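Local coordinates for gamma-glutamyl phosphate reductase (Saccharomyces cerevisiae, PDB 1VLU), which catalyses the NADPH-dependent reduction of L-gamma-glutamyl phosphate to glutamate semialdehyde and phosphate, the second step of proline biosynthesis from glutamate, at the interface of chains A and B. Numbering follows the deposited sequence. Chains: chain A/B, Gamma-glutamyl phosphate reductase.

Contact 1: the interface of chains A and B. Residues chain A 118, 437-440, 442; chain B 394-397, 400.
The backbones of A:Arg438 and B:Trp394 pair in parallel where strand 431-439 of chain A meets the segment B:Trp394 to B:Ser397, and a second parallel bridge joins A:Gln442 to B:Ala396. Backbone hydrogen bonds set the register. B:Trp394 N donates to A:Ile437 O at 2.8 Å, and A:Gly439 N donates back to B:Trp394 O at 3.1 Å. Further along, B:Ser397 N donates to A:Gln442 O at 3.0 Å.

The apolar contacts centre on A:Leu118, whose CG, anti to the backbone N (chi1 -176°), carries both methyls toward B:Ala396 and B:Phe400. Its CD1 branch touches B:Ala396 CB at 3.9 Å, while CD2 meets B:Phe400 CZ tip to tip. That ring is poorly ordered in chain B, and A:Gln442 CB lies at its edge, in plane. A:Ile437 CG2 also packs on B:Ala396 CB, at 4.0 Å.

Between A:Arg438 and B:Trp394 the flat groups do not stack, since their planes stand 74° apart; the tip NH1 approaches the indole carbon CZ3 at 3.7 Å.

Within chain A, the side chain of A:Gln442 bends at chi2 (91°), and its amide oxygen OE1 accepts from A:Asp440 N at 2.6 Å, the donor tilted from the carbonyl plane.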
loop_
_atom_site.group_PDB
_atom_site.type_symbol
_atom_site.label_atom_id
_atom_site.label_comp_id
_atom_site.label_asym_id
_atom_site.label_seq_id
_atom_site.Cartn_x
_atom_site.Cartn_y
_atom_site.Cartn_z
ATOM N N LEU A 118 11.602 -28.109 -17.541
ATOM C CA LEU A 118 11.350 -26.989 -16.644
ATOM C C LEU A 118 10.942 -25.792 -17.502
ATOM O O LEU A 118 11.757 -25.238 -18.239
ATOM C CB LEU A 118 12.595 -26.682 -15.791
ATOM C CG LEU A 118 12.562 -25.595 -14.699
ATOM C CD1 LEU A 118 11.710 -26.015 -13.508
ATOM C CD2 LEU A 118 13.994 -25.279 -14.249
ATOM N N ILE A 437 5.775 -22.000 -12.814
ATOM C CA ILE A 437 6.909 -22.826 -13.192
ATOM C C ILE A 437 6.488 -24.266 -12.974
ATOM O O ILE A 437 5.947 -24.632 -11.918
ATOM C CB ILE A 437 8.203 -22.466 -12.413
ATOM C CG1 ILE A 437 8.582 -21.005 -12.715
ATOM C CG2 ILE A 437 9.311 -23.431 -12.755
ATOM C CD1 ILE A 437 10.032 -20.570 -12.397
ATOM N N ARG A 438 6.694 -25.065 -14.004
ATOM C CA ARG A 438 6.264 -26.443 -14.011
ATOM C C ARG A 438 7.485 -27.236 -14.333
ATOM O O ARG A 438 7.947 -27.229 -15.469
ATOM C CB ARG A 438 5.188 -26.664 -15.074
ATOM C CG ARG A 438 3.949 -25.808 -14.882
ATOM C CD ARG A 438 3.000 -26.033 -16.039
ATOM N NE ARG A 438 1.757 -25.303 -15.890
ATOM C CZ ARG A 438 0.556 -25.873 -15.868
ATOM N NH1 ARG A 438 0.431 -27.189 -15.997
ATOM N NH2 ARG A 438 -0.529 -25.124 -15.721
ATOM N N GLY A 439 8.030 -27.896 -13.319
ATOM C CA GLY A 439 9.210 -28.726 -13.486
ATOM C C GLY A 439 8.940 -30.159 -13.081
ATOM O O GLY A 439 7.796 -30.539 -12.865
ATOM N N ASP A 440 10.002 -30.956 -12.989
ATOM C CA ASP A 440 9.895 -32.334 -12.513
ATOM C C ASP A 440 10.897 -32.632 -11.398
ATOM O O ASP A 440 11.642 -33.605 -11.463
ATOM C CB ASP A 440 10.047 -33.335 -13.664
ATOM C CG ASP A 440 9.181 -34.573 -13.470
ATOM O OD1 ASP A 440 7.986 -34.394 -13.105
ATOM O OD2 ASP A 440 9.684 -35.711 -13.673
ATOM N N GLN A 442 13.108 -30.156 -10.013
ATOM C CA GLN A 442 14.337 -29.360 -10.127
ATOM C C GLN A 442 14.443 -28.345 -9.005
ATOM O O GLN A 442 13.457 -27.695 -8.627
ATOM C CB GLN A 442 14.454 -28.644 -11.486
ATOM C CG GLN A 442 14.638 -29.559 -12.694
ATOM C CD GLN A 442 13.315 -29.946 -13.324
ATOM O OE1 GLN A 442 12.245 -29.642 -12.783
ATOM N NE2 GLN A 442 13.376 -30.613 -14.471
ATOM N N TRP B 394 4.924 -25.926 -9.651
ATOM C CA TRP B 394 4.463 -27.304 -9.587
ATOM C C TRP B 394 5.627 -28.253 -9.839
ATOM O O TRP B 394 6.139 -28.324 -10.955
ATOM C CB TRP B 394 3.326 -27.550 -10.581
ATOM C CG TRP B 394 2.916 -28.990 -10.678
ATOM C CD1 TRP B 394 3.037 -29.944 -9.709
ATOM C CD2 TRP B 394 2.287 -29.631 -11.792
ATOM N NE1 TRP B 394 2.545 -31.140 -10.154
ATOM C CE2 TRP B 394 2.077 -30.980 -11.430
ATOM C CE3 TRP B 394 1.884 -29.198 -13.063
ATOM C CZ2 TRP B 394 1.479 -31.905 -12.294
ATOM C CZ3 TRP B 394 1.278 -30.114 -13.920
ATOM C CH2 TRP B 394 1.085 -31.455 -13.528
ATOM N N ASN B 395 6.020 -28.980 -8.787
ATOM C CA ASN B 395 7.190 -29.869 -8.785
ATOM C C ASN B 395 8.523 -29.179 -9.119
ATOM O O ASN B 395 9.360 -29.761 -9.797
ATOM C CB ASN B 395 6.977 -31.091 -9.694
ATOM C CG ASN B 395 5.938 -32.059 -9.151
ATOM O OD1 ASN B 395 5.710 -32.148 -7.941
ATOM N ND2 ASN B 395 5.309 -32.799 -10.053
ATOM N N ALA B 396 8.711 -27.952 -8.631
ATOM C CA ALA B 396 9.962 -27.195 -8.808
ATOM C C ALA B 396 10.134 -26.279 -7.595
ATOM O O ALA B 396 9.140 -25.924 -6.945
ATOM C CB ALA B 396 9.924 -26.380 -10.105
ATOM N N SER B 397 11.383 -25.915 -7.282
ATOM C CA SER B 397 11.696 -25.139 -6.074
ATOM C C SER B 397 11.409 -23.636 -6.194
ATOM O O SER B 397 11.828 -23.015 -7.170
ATOM C CB SER B 397 13.157 -25.325 -5.700
ATOM O OG SER B 397 13.507 -24.431 -4.659
ATOM N N PHE B 400 13.761 -20.531 -7.457
ATOM C CA PHE B 400 13.924 -20.119 -8.852
ATOM C C PHE B 400 13.454 -18.674 -9.118
ATOM O O PHE B 400 13.438 -18.227 -10.271
ATOM C CB PHE B 400 13.157 -21.069 -9.773
ATOM C CG PHE B 400 13.843 -22.387 -10.020
ATOM C CD1 PHE B 400 15.220 -22.453 -10.235
ATOM C CD2 PHE B 400 13.101 -23.564 -10.082
ATOM C CE1 PHE B 400 15.849 -23.677 -10.484
ATOM C CE2 PHE B 400 13.717 -24.789 -10.332
ATOM C CZ PHE B 400 15.093 -24.847 -10.533
#

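Contact 2: the interface of chains A and B. Residues chain A 384, 387, 389-392; chain B 434-437.
The backbone of B:Tyr435 pairs in parallel with strand 391-393 of chain A, B:Tyr435 N donating to A:Ser390 O at 2.9 Å and B:Tyr435 O accepting from A:Val392 N at 2.8 Å. The ladder continues one step further, with B:Ile437 N bonded to A:Val392 O at 2.9 Å.

Among the side chains, B:Gln434 and B:Gln436 lie together against A:Val392 CG1. This valine branch sits between its own backbone N and carbonyl carbon (chi1 53°), a position that brings it to 3.9 Å from both B:Gln434 CD and B:Gln436 CG. The two glutamines are tied to one another: B:Gln436 NE2 donates to B:Gln434 OE1 at 3.3 Å, with that oxygen close to the donor's amide plane, which should restrain both amides from turning. B:Gln434 runs extended, its CG anti to the backbone N, and passes over the loop of A:Ser389; there NE2 makes a weak hydrogen bond to A:Ser389 O at 3.5 Å. The extended B:Gln436 crosses A:Met384, a selenomethionine, obliquely, and its OE1 lies 3.8 Å from the selenium, a van der Waals contact.

Backbone bonds fix the register, and the glutamine stems and valine pack along one face of the ladder. The site thus extends a beta-sheet of chain A with strand 431-439 of chain B, a strand exchange that probably holds an aldehyde dehydrogenase-type dimer together.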
loop_
_atom_site.group_PDB
_atom_site.type_symbol
_atom_site.label_atom_id
_atom_site.label_comp_id
_atom_site.label_asym_id
_atom_site.label_seq_id
_atom_site.Cartn_x
_atom_site.Cartn_y
_atom_site.Cartn_z
HETATM N N MSE A 384 12.599 22.631 -0.317
HETATM C CA MSE A 384 13.192 21.325 -0.596
HETATM C C MSE A 384 13.402 20.478 0.658
HETATM O O MSE A 384 13.219 19.267 0.618
HETATM C CB MSE A 384 14.460 21.460 -1.424
HETATM C CG MSE A 384 14.170 21.964 -2.849
HETATM SE SE MSE A 384 15.772 22.081 -3.972
HETATM C CE MSE A 384 16.705 23.597 -2.997
ATOM N N VAL A 387 9.154 19.557 1.943
ATOM C CA VAL A 387 8.170 18.762 1.204
ATOM C C VAL A 387 8.334 17.240 1.330
ATOM O O VAL A 387 9.445 16.719 1.425
ATOM C CB VAL A 387 8.065 19.185 -0.316
ATOM C CG1 VAL A 387 7.566 20.614 -0.454
ATOM C CG2 VAL A 387 9.384 18.987 -1.066
ATOM N N SER A 389 8.182 14.529 -0.898
ATOM C CA SER A 389 8.190 14.328 -2.350
ATOM C C SER A 389 9.345 13.443 -2.740
ATOM O O SER A 389 10.451 13.602 -2.218
ATOM C CB SER A 389 8.376 15.647 -3.118
ATOM O OG SER A 389 7.450 16.644 -2.752
ATOM N N SER A 390 9.095 12.563 -3.708
ATOM C CA SER A 390 10.135 11.732 -4.322
ATOM C C SER A 390 11.205 12.638 -4.916
ATOM O O SER A 390 12.405 12.429 -4.724
ATOM C CB SER A 390 9.553 10.879 -5.466
ATOM O OG SER A 390 8.154 10.681 -5.322
ATOM N N GLY A 391 10.740 13.644 -5.647
ATOM C CA GLY A 391 11.606 14.503 -6.415
ATOM C C GLY A 391 11.127 15.914 -6.291
ATOM O O GLY A 391 9.932 16.183 -6.352
ATOM N N VAL A 392 12.072 16.825 -6.121
ATOM C CA VAL A 392 11.754 18.242 -6.012
ATOM C C VAL A 392 12.662 19.092 -6.922
ATOM O O VAL A 392 13.854 18.843 -7.013
ATOM C CB VAL A 392 11.768 18.686 -4.534
ATOM C CG1 VAL A 392 13.060 18.295 -3.863
ATOM C CG2 VAL A 392 11.483 20.184 -4.416
ATOM N N GLN B 434 15.737 11.376 -1.693
ATOM C CA GLN B 434 14.965 12.379 -2.392
ATOM C C GLN B 434 15.841 12.860 -3.531
ATOM O O GLN B 434 17.031 13.062 -3.337
ATOM C CB GLN B 434 14.682 13.532 -1.440
ATOM C CG GLN B 434 13.687 14.533 -1.933
ATOM C CD GLN B 434 13.580 15.724 -1.008
ATOM O OE1 GLN B 434 14.569 16.458 -0.777
ATOM N NE2 GLN B 434 12.370 15.943 -0.474
ATOM N N TYR B 435 15.261 13.021 -4.719
ATOM C CA TYR B 435 15.969 13.623 -5.829
ATOM C C TYR B 435 15.629 15.094 -5.868
ATOM O O TYR B 435 14.486 15.472 -5.572
ATOM C CB TYR B 435 15.597 12.950 -7.143
ATOM C CG TYR B 435 16.021 11.510 -7.153
ATOM C CD1 TYR B 435 15.189 10.518 -6.620
ATOM C CD2 TYR B 435 17.269 11.135 -7.656
ATOM C CE1 TYR B 435 15.583 9.186 -6.600
ATOM C CE2 TYR B 435 17.671 9.816 -7.657
ATOM C CZ TYR B 435 16.827 8.842 -7.126
ATOM O OH TYR B 435 17.224 7.522 -7.112
ATOM N N GLN B 436 16.635 15.906 -6.199
ATOM C CA GLN B 436 16.513 17.346 -6.304
ATOM C C GLN B 436 17.141 17.735 -7.596
ATOM O O GLN B 436 18.280 17.355 -7.848
ATOM C CB GLN B 436 17.297 18.044 -5.211
ATOM C CG GLN B 436 16.932 17.607 -3.822
ATOM C CD GLN B 436 17.567 18.497 -2.760
ATOM O OE1 GLN B 436 18.366 19.394 -3.070
ATOM N NE2 GLN B 436 17.210 18.258 -1.510
ATOM N N ILE B 437 16.405 18.482 -8.417
ATOM C CA ILE B 437 16.948 19.042 -9.644
ATOM C C ILE B 437 16.954 20.547 -9.465
ATOM O O ILE B 437 15.957 21.157 -9.048
ATOM C CB ILE B 437 16.159 18.601 -10.907
ATOM C CG1 ILE B 437 16.230 17.069 -11.035
ATOM C CG2 ILE B 437 16.688 19.307 -12.131
ATOM C CD1 ILE B 437 15.889 16.458 -12.415
#

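Contact 3: the interface of chains A and B. Residues chain A 257-258, 261, 397, 400; chain B 441-445.
A:Arg257 and A:Asp261, one turn apart on helix 252-261 of this aldehyde dehydrogenase-family enzyme, receive the segment B:Gly441 to B:Ser445 near the modelled C-terminal end of chain B. From CB, the arginine chain starts in the crowded position between its backbone N and carbonyl carbon (chi1 76°). CG packs 3.9 Å from B:Val443 CG1. At chi3 (-32°) the chain bends, turning the guanidinium back to B:Gly441. NE lies 3.7 Å from B:Gly441 O without a bond. CZ rests against B:Val443 CG2 at 3.8 Å. At the tip, NH1 donates to B:Gly441 O at 2.5 Å, a short and fairly straight bond, with the oxygen lying in the guanidinium plane; NH2 only brushes the same valine methyl. An alanine here would probably leave the B:Gly441 carbonyl without this donor and open a gap beside B:Val443 CG2.

On the other side of B:Val443, A:Asp261 CG touches the valine CB at 3.4 Å. Its oxygen OD2 accepts from more than one donor. B:Ala444 N comes at 2.9 Å from above the carboxylate plane, 46° out of it. From its own chain, A:Ser397 OG donates at 2.6 Å to the anti lone pair, so A:Ser397, itself in contact with chain B, probably helps to fix the carboxylate's rotation. The ring of A:Phe400 closes the far end, CE1 lying 3.8 Å from B:Ala444 CA.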
loop_
_atom_site.group_PDB
_atom_site.type_symbol
_atom_site.label_atom_id
_atom_site.label_comp_id
_atom_site.label_asym_id
_atom_site.label_seq_id
_atom_site.Cartn_x
_atom_site.Cartn_y
_atom_site.Cartn_z
ATOM N N ARG A 257 7.696 29.710 -18.589
ATOM C CA ARG A 257 8.203 28.577 -19.347
ATOM C C ARG A 257 8.052 27.267 -18.570
ATOM O O ARG A 257 7.471 26.311 -19.082
ATOM C CB ARG A 257 9.638 28.824 -19.831
ATOM C CG ARG A 257 10.753 28.702 -18.785
ATOM C CD ARG A 257 12.057 29.299 -19.321
ATOM N NE ARG A 257 12.152 29.137 -20.773
ATOM C CZ ARG A 257 12.790 28.146 -21.395
ATOM N NH1 ARG A 257 13.432 27.211 -20.706
ATOM N NH2 ARG A 257 12.792 28.099 -22.722
ATOM N N ILE A 258 8.519 27.242 -17.323
ATOM C CA ILE A 258 8.379 26.067 -16.464
ATOM C C ILE A 258 6.924 25.597 -16.395
ATOM O O ILE A 258 6.648 24.416 -16.607
ATOM C CB ILE A 258 8.987 26.296 -15.065
ATOM C CG1 ILE A 258 10.510 26.301 -15.172
ATOM C CG2 ILE A 258 8.507 25.231 -14.046
ATOM C CD1 ILE A 258 11.200 26.919 -13.983
ATOM N N ASP A 261 5.511 24.234 -19.804
ATOM C CA ASP A 261 6.152 22.962 -20.127
ATOM C C ASP A 261 5.528 21.758 -19.421
ATOM O O ASP A 261 5.638 20.631 -19.895
ATOM C CB ASP A 261 7.636 23.027 -19.786
ATOM C CG ASP A 261 8.401 21.820 -20.283
ATOM O OD1 ASP A 261 8.669 21.747 -21.508
ATOM O OD2 ASP A 261 8.736 20.949 -19.448
ATOM N N SER A 397 11.759 22.244 -14.870
ATOM C CA SER A 397 10.450 21.626 -15.125
ATOM C C SER A 397 10.315 20.190 -14.600
ATOM O O SER A 397 11.188 19.364 -14.861
ATOM C CB SER A 397 10.156 21.627 -16.616
ATOM O OG SER A 397 8.995 20.861 -16.880
ATOM N N PHE A 400 11.123 16.584 -16.363
ATOM C CA PHE A 400 12.437 15.938 -16.380
ATOM C C PHE A 400 12.449 14.565 -15.677
ATOM O O PHE A 400 13.512 13.953 -15.526
ATOM C CB PHE A 400 13.477 16.845 -15.722
ATOM C CG PHE A 400 13.956 17.978 -16.591
ATOM C CD1 PHE A 400 14.221 17.783 -17.946
ATOM C CD2 PHE A 400 14.188 19.235 -16.039
ATOM C CE1 PHE A 400 14.685 18.834 -18.744
ATOM C CE2 PHE A 400 14.653 20.289 -16.824
ATOM C CZ PHE A 400 14.903 20.089 -18.179
ATOM N N GLY B 441 15.760 27.540 -15.150
ATOM C CA GLY B 441 14.646 27.795 -16.056
ATOM C C GLY B 441 14.550 26.825 -17.211
ATOM O O GLY B 441 13.896 27.122 -18.202
ATOM N N GLN B 442 15.197 25.666 -17.081
ATOM C CA GLN B 442 15.217 24.672 -18.162
ATOM C C GLN B 442 13.947 23.842 -18.170
ATOM O O GLN B 442 13.439 23.429 -17.118
ATOM C CB GLN B 442 16.443 23.743 -18.090
ATOM C CG GLN B 442 17.790 24.415 -18.346
ATOM C CD GLN B 442 18.434 24.910 -17.067
ATOM O OE1 GLN B 442 17.818 24.873 -15.994
ATOM N NE2 GLN B 442 19.676 25.370 -17.167
ATOM N N VAL B 443 13.463 23.592 -19.382
ATOM C CA VAL B 443 12.209 22.879 -19.603
ATOM C C VAL B 443 12.428 21.632 -20.464
ATOM O O VAL B 443 13.425 21.536 -21.182
ATOM C CB VAL B 443 11.141 23.817 -20.212
ATOM C CG1 VAL B 443 10.652 24.793 -19.152
ATOM C CG2 VAL B 443 11.679 24.563 -21.466
ATOM N N ALA B 444 11.499 20.683 -20.388
ATOM C CA ALA B 444 11.664 19.391 -21.057
ATOM C C ALA B 444 11.750 19.480 -22.587
ATOM O O ALA B 444 11.955 18.466 -23.262
ATOM C CB ALA B 444 10.572 18.410 -20.616
ATOM N N SER B 445 11.609 20.691 -23.126
ATOM C CA SER B 445 11.817 20.926 -24.552
ATOM C C SER B 445 13.179 21.580 -24.846
ATOM O O SER B 445 13.291 22.812 -24.964
ATOM C CB SER B 445 10.649 21.718 -25.168
ATOM O OG SER B 445 10.295 22.849 -24.391
#

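Contact 4: the interface of chains A and B. Residues chain A 208-209, 231; chain B 208-209, 231.
Paired loops meet their own copies across the two-fold axis of the dimer: A:Asp208 faces B:Asp208, A:Lys231 lies along B:Asp208 and B:Glu209, and B:Lys231 lies likewise along A:Asp208 and A:Glu209. In each chain residues 208 and 209 follow 3-10 helix 202-206, whereas residue 231 comes after helix 220-228.

At the axis the two aspartates reach tip to tip, with carboxylate planes 31° apart. A:Asp208 OD2 and B:Asp208 OD2 are 2.7 Å apart. Two ionised carboxylates would be expected to repel at this separation; a proton shared between them would make it a hydrogen bond, but protons are not seen, so the contact is doubtful as a source of stability.

A:Lys231 slides past B:Asp208 in the opposite direction, and bends at chi2 (-77°) and chi3 (-66°) fold its methylenes along B:Asp208 and B:Glu209. These carbons do the touching: CG lies 4.0 Å from both B:Asp208 CG and B:Glu209 CA, and CE reaches B:Asp208 O at 3.5 Å. The amine NZ stays 5.2 Å from B:Asp208 OD2, too far for a salt bridge, although its charge may ease the crowding of acidic groups. An alanine in its place would probably leave a gap beside B:Asp208 and B:Glu209 and deprive B:Asp208 OD2 of this positive charge from chain A.

B:Lys231 repeats this on A:Asp208, its NZ ending 4.0 Å from A:Asp208 O.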
loop_
_atom_site.group_PDB
_atom_site.type_symbol
_atom_site.label_atom_id
_atom_site.label_comp_id
_atom_site.label_asym_id
_atom_site.label_seq_id
_atom_site.Cartn_x
_atom_site.Cartn_y
_atom_site.Cartn_z
ATOM N N ASP A 208 -7.060 -1.253 1.424
ATOM C CA ASP A 208 -6.065 -1.732 0.483
ATOM C C ASP A 208 -5.453 -3.106 0.772
ATOM O O ASP A 208 -4.688 -3.614 -0.053
ATOM C CB ASP A 208 -4.993 -0.682 0.243
ATOM C CG ASP A 208 -4.018 -0.568 1.381
ATOM O OD1 ASP A 208 -4.429 -0.693 2.554
ATOM O OD2 ASP A 208 -2.828 -0.335 1.079
ATOM N N GLU A 209 -5.808 -3.723 1.901
ATOM C CA GLU A 209 -5.456 -5.130 2.122
ATOM C C GLU A 209 -6.353 -6.056 1.320
ATOM O O GLU A 209 -5.998 -7.202 1.077
ATOM C CB GLU A 209 -5.554 -5.542 3.600
ATOM C CG GLU A 209 -5.303 -4.442 4.602
ATOM C CD GLU A 209 -6.600 -3.764 5.043
ATOM O OE1 GLU A 209 -7.356 -4.391 5.822
ATOM O OE2 GLU A 209 -6.856 -2.608 4.618
ATOM N N LYS A 231 -4.532 4.426 -0.800
ATOM C CA LYS A 231 -3.264 3.771 -1.164
ATOM C C LYS A 231 -3.443 2.648 -2.200
ATOM O O LYS A 231 -2.461 2.123 -2.706
ATOM C CB LYS A 231 -2.585 3.206 0.084
ATOM C CG LYS A 231 -2.156 4.264 1.084
ATOM C CD LYS A 231 -0.891 4.972 0.617
ATOM C CE LYS A 231 0.294 4.034 0.603
ATOM N NZ LYS A 231 1.515 4.796 0.239
ATOM N N ASP B 208 -1.413 2.597 6.686
ATOM C CA ASP B 208 -0.376 2.754 5.683
ATOM C C ASP B 208 -0.418 4.037 4.848
ATOM O O ASP B 208 0.501 4.278 4.060
ATOM C CB ASP B 208 -0.279 1.519 4.803
ATOM C CG ASP B 208 -1.390 1.425 3.796
ATOM O OD1 ASP B 208 -2.539 1.798 4.116
ATOM O OD2 ASP B 208 -1.094 0.957 2.676
ATOM N N GLU B 209 -1.441 4.872 5.039
ATOM C CA GLU B 209 -1.419 6.220 4.459
ATOM C C GLU B 209 -0.504 7.143 5.244
ATOM O O GLU B 209 -0.066 8.164 4.728
ATOM C CB GLU B 209 -2.812 6.869 4.408
ATOM C CG GLU B 209 -3.972 5.913 4.276
ATOM C CD GLU B 209 -4.557 5.533 5.636
ATOM O OE1 GLU B 209 -5.246 6.390 6.240
ATOM O OE2 GLU B 209 -4.334 4.383 6.093
ATOM N N LYS B 231 -0.071 -3.696 5.206
ATOM C CA LYS B 231 0.433 -3.321 3.874
ATOM C C LYS B 231 1.633 -2.361 3.932
ATOM O O LYS B 231 2.248 -2.089 2.911
ATOM C CB LYS B 231 -0.685 -2.687 3.046
ATOM C CG LYS B 231 -1.831 -3.632 2.732
ATOM C CD LYS B 231 -1.448 -4.601 1.622
ATOM C CE LYS B 231 -1.245 -3.883 0.307
ATOM N NZ LYS B 231 -0.973 -4.882 -0.757
#

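Contacts 2 and 3 are neighbours, with C-alpha centres about 16 Å apart, and both join chain A to the C-terminal stretch of chain B. Contact 1, about 44 Å from contact 2 and 51 Å from contact 3, shares strand 431-439, including residue 437, with the former and residues 397, 400 and 442 with the latter, each with the chains exchanged. Contact 4, on the two-fold axis, is about 33 Å from contact 1 and 23 Å from contact 2. Each subunit therefore lends its strand 431-439 to its partner, and the backbone hydrogen bonds repeated at both ends probably help to hold the dimer.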